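Local coordinates for T9SS C-terminal target domain-containing protein (Bacteroides cellulosilyticus, PDB 5JVK) that belongs to glycoside hydrolase family 39 and probably hydrolyses O-glycosidic bonds within carbohydrate chains, at residues A[447-450]-A[451-455]; A[202-205]-A[206-210]; A[409-412]-A[413-417]. All coordinates share one frame; numbering follows the deposited sequence.

In the fold
All three interactions are local contacts along a continuous stretch of chain. Interactions 2 and 3 are mostly buried turns of helix: 194-211 packs on strand 217-220 of the eight-stranded parallel barrel, and 403-415 lies between helix 350-366 and strand 494-498 of the antiparallel sheet. Both combine backbone bonds with valine and leucine contacts, but interaction 3 ends its helix and adds serine and lysine bonds to carbonyls. Interaction 1 is a surface turn between strands 439-447 and 453-458, built from hydroxyls, a lysine, a glutamate and a water. Its centre is about 23 Å from that of interaction 3 and about 51 Å from that of interaction 2.

Interaction 1 (A[447-450]-A[451-455]); sequences TTKA and EGTTI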
loop_
_atom_site.group_PDB
_atom_site.type_symbol
_atom_site.label_atom_id
_atom_site.label_comp_id
_atom_site.label_asym_id
_atom_site.label_seq_id
_atom_site.Cartn_x
_atom_site.Cartn_y
_atom_site.Cartn_z
ATOM N N THR A 447 16.453 -12.730 -4.172
ATOM C CA THR A 447 17.626 -12.765 -3.307
ATOM C C THR A 447 17.697 -11.474 -2.501
ATOM O O THR A 447 17.305 -10.411 -2.985
ATOM C CB THR A 447 18.939 -12.989 -4.099
ATOM O OG1 THR A 447 20.046 -13.050 -3.188
ATOM C CG2 THR A 447 19.202 -11.892 -5.134
ATOM N N THR A 448 18.189 -11.583 -1.267
ATOM C CA THR A 448 18.484 -10.416 -0.437
ATOM C C THR A 448 19.811 -9.741 -0.827
ATOM O O THR A 448 20.062 -8.603 -0.434
ATOM C CB THR A 448 18.519 -10.791 1.058
ATOM O OG1 THR A 448 19.479 -11.831 1.281
ATOM C CG2 THR A 448 17.147 -11.267 1.512
ATOM N N LYS A 449 20.656 -10.434 -1.592
ATOM C CA LYS A 449 21.952 -9.885 -2.004
ATOM C C LYS A 449 21.784 -8.804 -3.073
ATOM O O LYS A 449 21.191 -9.053 -4.125
ATOM C CB LYS A 449 22.878 -11.002 -2.499
ATOM C CG LYS A 449 23.314 -11.940 -1.384
ATOM C CD LYS A 449 23.967 -13.213 -1.897
ATOM C CE LYS A 449 25.315 -12.952 -2.548
ATOM N NZ LYS A 449 26.147 -14.189 -2.592
ATOM N N ALA A 450 22.315 -7.613 -2.786
ATOM C CA ALA A 450 22.187 -6.436 -3.657
ATOM C C ALA A 450 22.691 -6.683 -5.077
ATOM O O ALA A 450 22.033 -6.322 -6.054
ATOM C CB ALA A 450 22.929 -5.258 -3.044
ATOM N N GLU A 451 23.866 -7.299 -5.169
ATOM C CA GLU A 451 24.503 -7.620 -6.452
ATOM C C GLU A 451 23.797 -8.709 -7.275
ATOM O O GLU A 451 24.028 -8.806 -8.477
ATOM C CB GLU A 451 25.985 -7.998 -6.243
ATOM C CG GLU A 451 26.260 -9.340 -5.543
ATOM C CD GLU A 451 26.250 -9.277 -4.018
ATOM O OE1 GLU A 451 25.682 -8.323 -3.441
ATOM O OE2 GLU A 451 26.804 -10.205 -3.386
ATOM N N GLY A 452 22.973 -9.536 -6.627
ATOM C CA GLY A 452 22.251 -10.629 -7.293
ATOM C C GLY A 452 22.996 -11.950 -7.191
ATOM O O GLY A 452 24.196 -11.966 -6.916
ATOM N N THR A 453 22.274 -13.055 -7.384
ATOM C CA THR A 453 22.872 -14.396 -7.482
ATOM C C THR A 453 22.112 -15.264 -8.472
ATOM O O THR A 453 20.980 -14.954 -8.851
ATOM C CB THR A 453 22.879 -15.162 -6.136
ATOM O OG1 THR A 453 21.558 -15.187 -5.576
ATOM C CG2 THR A 453 23.827 -14.533 -5.154
ATOM N N THR A 454 22.754 -16.359 -8.867
ATOM C CA THR A 454 22.140 -17.396 -9.677
ATOM C C THR A 454 21.924 -18.634 -8.808
ATOM O O THR A 454 22.806 -19.007 -8.033
ATOM C CB THR A 454 23.033 -17.748 -10.877
ATOM O OG1 THR A 454 23.238 -16.572 -11.676
ATOM C CG2 THR A 454 22.402 -18.845 -11.733
ATOM N N ILE A 455 20.746 -19.248 -8.923
ATOM C CA ILE A 455 20.464 -20.535 -8.276
ATOM C C ILE A 455 19.830 -21.517 -9.257
ATOM O O ILE A 455 19.308 -21.127 -10.302
ATOM C CB ILE A 455 19.559 -20.396 -7.024
ATOM C CG1 ILE A 455 18.194 -19.784 -7.370
ATOM C CG2 ILE A 455 20.248 -19.563 -5.952
ATOM C CD1 ILE A 455 17.122 -20.122 -6.361
HETATM O O HOH W 1 23.954 -7.273 -0.620
#
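With chi1 of Thr453 at 53°, OG1 sits between the backbone N and the carbonyl carbon while CG2 lies beside the N, turned to Lys449, whose chain bends at chi3 (68°) and crosses the threonine side chain at about a right angle. Lys449 CE comes to 3.4 Å from Thr453 CG2, so the methyl rests on the last methylenes of the lysine. The same CE is 3.2 Å from Glu451 OE2, but the charges stay apart: Lys449 NZ is 4.1 Å from Glu451 OE2, too far for a salt bridge. Lys449 and Glu451 belong to a type I beta turn, Lys449 to Gly452, linking strand 439-447 to strand 453-458; Thr453 begins the strand that follows. Gly452 N closes the turn on Lys449 O at 3.1 Å, approaching from above the carbonyl plane. At the backbone angles of Gly452, a CB would jam against the carbonyl O of Glu451. On the entering side Thr447 OG1 accepts from Lys449 N at 3.1 Å, an ST turn just ahead of the bend. The Thr447 hydroxyl also bonds Asn429 OD1, its strongest polar partner, which Thr453 OG1 reaches in a weak bond; the two hydroxyls, Thr447 OG1 and Thr453 OG1, lie 3.5 Å apart. A water accepts from Ala450 N at 2.7 Å and gives a weak bond to Glu451 OE1.

Interaction 2 (A[202-205]-A[206-210]); sequences NALA and YAVKE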
loop_
_atom_site.group_PDB
_atom_site.type_symbol
_atom_site.label_atom_id
_atom_site.label_comp_id
_atom_site.label_asym_id
_atom_site.label_seq_id
_atom_site.Cartn_x
_atom_site.Cartn_y
_atom_site.Cartn_z
ATOM N N ASN A 202 -18.906 10.527 21.064
ATOM C CA ASN A 202 -20.127 10.928 20.358
ATOM C C ASN A 202 -19.848 11.527 18.976
ATOM O O ASN A 202 -20.699 11.439 18.089
ATOM C CB ASN A 202 -20.951 11.910 21.202
ATOM C CG ASN A 202 -21.493 11.279 22.477
ATOM O OD1 ASN A 202 -21.896 10.115 22.489
ATOM N ND2 ASN A 202 -21.523 12.054 23.557
ATOM N N ALA A 203 -18.671 12.132 18.797
ATOM C CA ALA A 203 -18.257 12.663 17.489
ATOM C C ALA A 203 -17.984 11.549 16.480
ATOM O O ALA A 203 -18.413 11.634 15.327
ATOM C CB ALA A 203 -17.028 13.546 17.636
ATOM N N LEU A 204 -17.262 10.516 16.916
ATOM C CA LEU A 204 -17.008 9.336 16.084
ATOM C C LEU A 204 -18.295 8.552 15.837
ATOM O O LEU A 204 -18.540 8.105 14.715
ATOM C CB LEU A 204 -15.954 8.422 16.727
ATOM C CG LEU A 204 -15.609 7.104 16.016
ATOM C CD1 LEU A 204 -15.185 7.344 14.574
ATOM C CD2 LEU A 204 -14.522 6.361 16.776
ATOM N N ALA A 205 -19.099 8.385 16.888
ATOM C CA ALA A 205 -20.389 7.691 16.793
ATOM C C ALA A 205 -21.326 8.331 15.766
ATOM O O ALA A 205 -22.060 7.623 15.078
ATOM C CB ALA A 205 -21.061 7.631 18.154
ATOM N N TYR A 206 -21.292 9.663 15.669
ATOM C CA TYR A 206 -22.008 10.390 14.612
ATOM C C TYR A 206 -21.507 9.995 13.225
ATOM O O TYR A 206 -22.309 9.709 12.329
ATOM C CB TYR A 206 -21.880 11.913 14.787
ATOM C CG TYR A 206 -22.230 12.692 13.537
ATOM C CD1 TYR A 206 -21.232 13.206 12.707
ATOM C CD2 TYR A 206 -23.561 12.882 13.162
ATOM C CE1 TYR A 206 -21.549 13.908 11.552
ATOM C CE2 TYR A 206 -23.888 13.582 12.009
ATOM C CZ TYR A 206 -22.881 14.095 11.209
ATOM O OH TYR A 206 -23.200 14.789 10.065
ATOM N N ALA A 207 -20.184 10.004 13.058
ATOM C CA ALA A 207 -19.547 9.650 11.783
ATOM C C ALA A 207 -19.846 8.213 11.351
ATOM O O ALA A 207 -20.073 7.955 10.168
ATOM C CB ALA A 207 -18.043 9.874 11.857
ATOM N N VAL A 208 -19.856 7.298 12.319
ATOM C CA VAL A 208 -20.140 5.880 12.067
ATOM C C VAL A 208 -21.603 5.670 11.652
ATOM O O VAL A 208 -21.876 4.915 10.715
ATOM C CB VAL A 208 -19.774 5.015 13.299
ATOM C CG1 VAL A 208 -20.244 3.575 13.135
ATOM C CG2 VAL A 208 -18.267 5.053 13.543
ATOM N N LYS A 209 -22.524 6.336 12.352
ATOM C CA LYS A 209 -23.957 6.331 12.008
ATOM C C LYS A 209 -24.196 6.783 10.566
ATOM O O LYS A 209 -24.909 6.123 9.809
ATOM C CB LYS A 209 -24.744 7.266 12.941
ATOM C CG LYS A 209 -26.242 6.994 12.998
ATOM C CD LYS A 209 -26.992 8.187 13.577
ATOM C CE LYS A 209 -28.498 7.975 13.566
ATOM N NZ LYS A 209 -28.944 7.012 14.611
ATOM N N GLU A 210 -23.586 7.915 10.215
ATOM C CA GLU A 210 -23.773 8.568 8.919
ATOM C C GLU A 210 -23.341 7.670 7.765
ATOM O O GLU A 210 -24.087 7.484 6.803
ATOM C CB GLU A 210 -22.983 9.884 8.886
ATOM C CG GLU A 210 -23.183 10.755 7.646
ATOM C CD GLU A 210 -24.586 11.324 7.502
ATOM O OE1 GLU A 210 -25.361 11.313 8.487
ATOM O OE2 GLU A 210 -24.907 11.795 6.390
#
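Tyr206 meets the preceding turn first through CB, which lies 3.5 Å from both Ala203 O and Asn202 O, over two carbonyls of residues 202-205. CG is anti to the backbone N (chi1 163°), and this swings the ring off the helix and toward its C-terminal end. Of the ring atoms CD1 stays nearest to that turn, with Ala203 O at the ring edge near its plane, 4.2 Å from Tyr206 CD1. From there to OH the side chain leads away from residues 202-205; the ring meets that of Tyr149, the planes about 20° apart, and the side chain also touches Val142 of helix 139-142. Helix 194-211 thus receives a cover on this flank, while another flank is pressed to the barrel: in this parallel eight-stranded TIM-barrel fold Leu204, Ala207 and Val208 touch Trp218 of strand 217-220. On that flank Leu204 CD1 comes to 4.0 Å from Val208 CG2, one turn on, the two side chains crossing obliquely. Val208 CG2 also sits 3.3 Å from Leu204 O, beside the bond that this oxygen takes from Val208 N at 2.9 Å, nearly along the C=O axis. Leu204 also touches Val240 and Val244 of the neighbouring helix 229-247. Ala203 O, already beside the tyrosine, receives a weak bond from Ala207 N at 3.3 Å, whereas Lys209 N gives Ala205 O a bond of 3.1 Å.

Interaction 3 (A[409-412]-A[413-417]); sequences AVVA and SLLKN
The closing turns of helix 403-415 bring Ser413 back onto Val410, its hydroxyl folded against the helix backbone. Ser413 OG lies between the backbone N and the carbonyl carbon (chi1 76°), and from there it donates to Val410 O at 2.7 Å, tilted only 19° from the carbonyl plane. The same oxygen takes the regular helical bond from Leu414 N at 3.2 Å, so two donors grip it. Replacing Ser413 by alanine removes the hydroxyl and would probably cost Val410 O its short second bond, leaving a small gap beside it. Leu414 adds an apolar touch on Val410, its CD1 lying 3.7 Å from Val410 CG1, the two side chains side by side and pointing the same way. One residue on, the pattern recurs with Val411 CG2 and Leu415 CD1, 3.9 Å apart. The helix is wedged between the eight-stranded (beta/alpha) barrel and the antiparallel sheet: Val410 and Leu414 touch Tyr495 of strand 494-498; Val411 reaches that tyrosine too, but with Leu415 it also meets Leu362 of helix 350-366. Leu415 N bonds Val411 O at 3.0 Å. At the helix end Lys416 N still bonds Ala412 O at 3.2 Å, but the residue itself turns to positive phi (49°) and leaves the helix. Its side chain stays extended as far as its last torsion, where it bends, and Lys416 NZ donates to Ser413 O at 3.2 Å, almost in line with the carbonyl. Arg365 of helix 350-366 takes the backbone oxygen of Lys416 and, weakly, that of Leu415.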
loop_
_atom_site.group_PDB
_atom_site.type_symbol
_atom_site.label_atom_id
_atom_site.label_comp_id
_atom_site.label_asym_id
_atom_site.label_seq_id
_atom_site.Cartn_x
_atom_site.Cartn_y
_atom_site.Cartn_z
ATOM N N ALA A 409 1.246 -3.375 -8.911
ATOM C CA ALA A 409 0.287 -3.931 -9.869
ATOM C C ALA A 409 0.618 -5.379 -10.226
ATOM O O ALA A 409 -0.277 -6.233 -10.276
ATOM C CB ALA A 409 0.236 -3.077 -11.128
ATOM N N VAL A 410 1.901 -5.652 -10.453
ATOM C CA VAL A 410 2.347 -6.988 -10.843
ATOM C C VAL A 410 2.194 -7.975 -9.677
ATOM O O VAL A 410 1.639 -9.061 -9.867
ATOM C CB VAL A 410 3.796 -6.976 -11.388
ATOM C CG1 VAL A 410 4.304 -8.392 -11.645
ATOM C CG2 VAL A 410 3.876 -6.150 -12.668
ATOM N N VAL A 411 2.659 -7.598 -8.483
ATOM C CA VAL A 411 2.557 -8.486 -7.313
ATOM C C VAL A 411 1.096 -8.751 -6.911
ATOM O O VAL A 411 0.772 -9.846 -6.454
ATOM C CB VAL A 411 3.407 -7.990 -6.108
ATOM C CG1 VAL A 411 2.761 -6.807 -5.396
ATOM C CG2 VAL A 411 3.666 -9.130 -5.130
ATOM N N ALA A 412 0.231 -7.752 -7.091
ATOM C CA ALA A 412 -1.210 -7.917 -6.896
ATOM C C ALA A 412 -1.815 -8.922 -7.878
ATOM O O ALA A 412 -2.622 -9.763 -7.480
ATOM C CB ALA A 412 -1.921 -6.579 -7.030
ATOM N N SER A 413 -1.421 -8.826 -9.152
ATOM C CA SER A 413 -1.940 -9.712 -10.208
ATOM C C SER A 413 -1.563 -11.188 -10.029
ATOM O O SER A 413 -2.291 -12.073 -10.479
ATOM C CB SER A 413 -1.476 -9.239 -11.592
ATOM O OG SER A 413 -0.117 -9.564 -11.819
ATOM N N LEU A 414 -0.425 -11.439 -9.385
ATOM C CA LEU A 414 0.051 -12.801 -9.123
ATOM C C LEU A 414 -0.471 -13.371 -7.808
ATOM O O LEU A 414 -0.941 -14.504 -7.786
ATOM C CB LEU A 414 1.581 -12.839 -9.152
ATOM C CG LEU A 414 2.128 -12.871 -10.589
ATOM C CD1 LEU A 414 3.277 -11.895 -10.808
ATOM C CD2 LEU A 414 2.524 -14.291 -10.961
ATOM N N LEU A 415 -0.375 -12.593 -6.728
ATOM C CA LEU A 415 -0.855 -13.013 -5.394
ATOM C C LEU A 415 -2.338 -13.359 -5.376
ATOM O O LEU A 415 -2.725 -14.406 -4.861
ATOM C CB LEU A 415 -0.613 -11.921 -4.336
ATOM C CG LEU A 415 0.735 -11.895 -3.612
ATOM C CD1 LEU A 415 0.900 -10.590 -2.846
ATOM C CD2 LEU A 415 0.871 -13.087 -2.673
ATOM N N LYS A 416 -3.151 -12.461 -5.929
ATOM C CA LYS A 416 -4.608 -12.563 -5.874
ATOM C C LYS A 416 -5.049 -12.840 -4.422
ATOM O O LYS A 416 -4.687 -12.080 -3.525
ATOM C CB LYS A 416 -5.117 -13.618 -6.869
ATOM C CG LYS A 416 -4.744 -13.396 -8.325
ATOM C CD LYS A 416 -5.422 -14.450 -9.192
ATOM C CE LYS A 416 -5.157 -14.259 -10.674
ATOM N NZ LYS A 416 -3.822 -14.782 -11.069
ATOM N N ASN A 417 -5.795 -13.923 -4.184
ATOM C CA ASN A 417 -6.123 -14.365 -2.837
ATOM C C ASN A 417 -5.647 -15.795 -2.600
ATOM O O ASN A 417 -6.258 -16.546 -1.835
ATOM C CB ASN A 417 -7.625 -14.224 -2.630
ATOM C CG ASN A 417 -8.043 -12.779 -2.524
ATOM O OD1 ASN A 417 -8.669 -12.221 -3.423
ATOM N ND2 ASN A 417 -7.664 -12.156 -1.426
#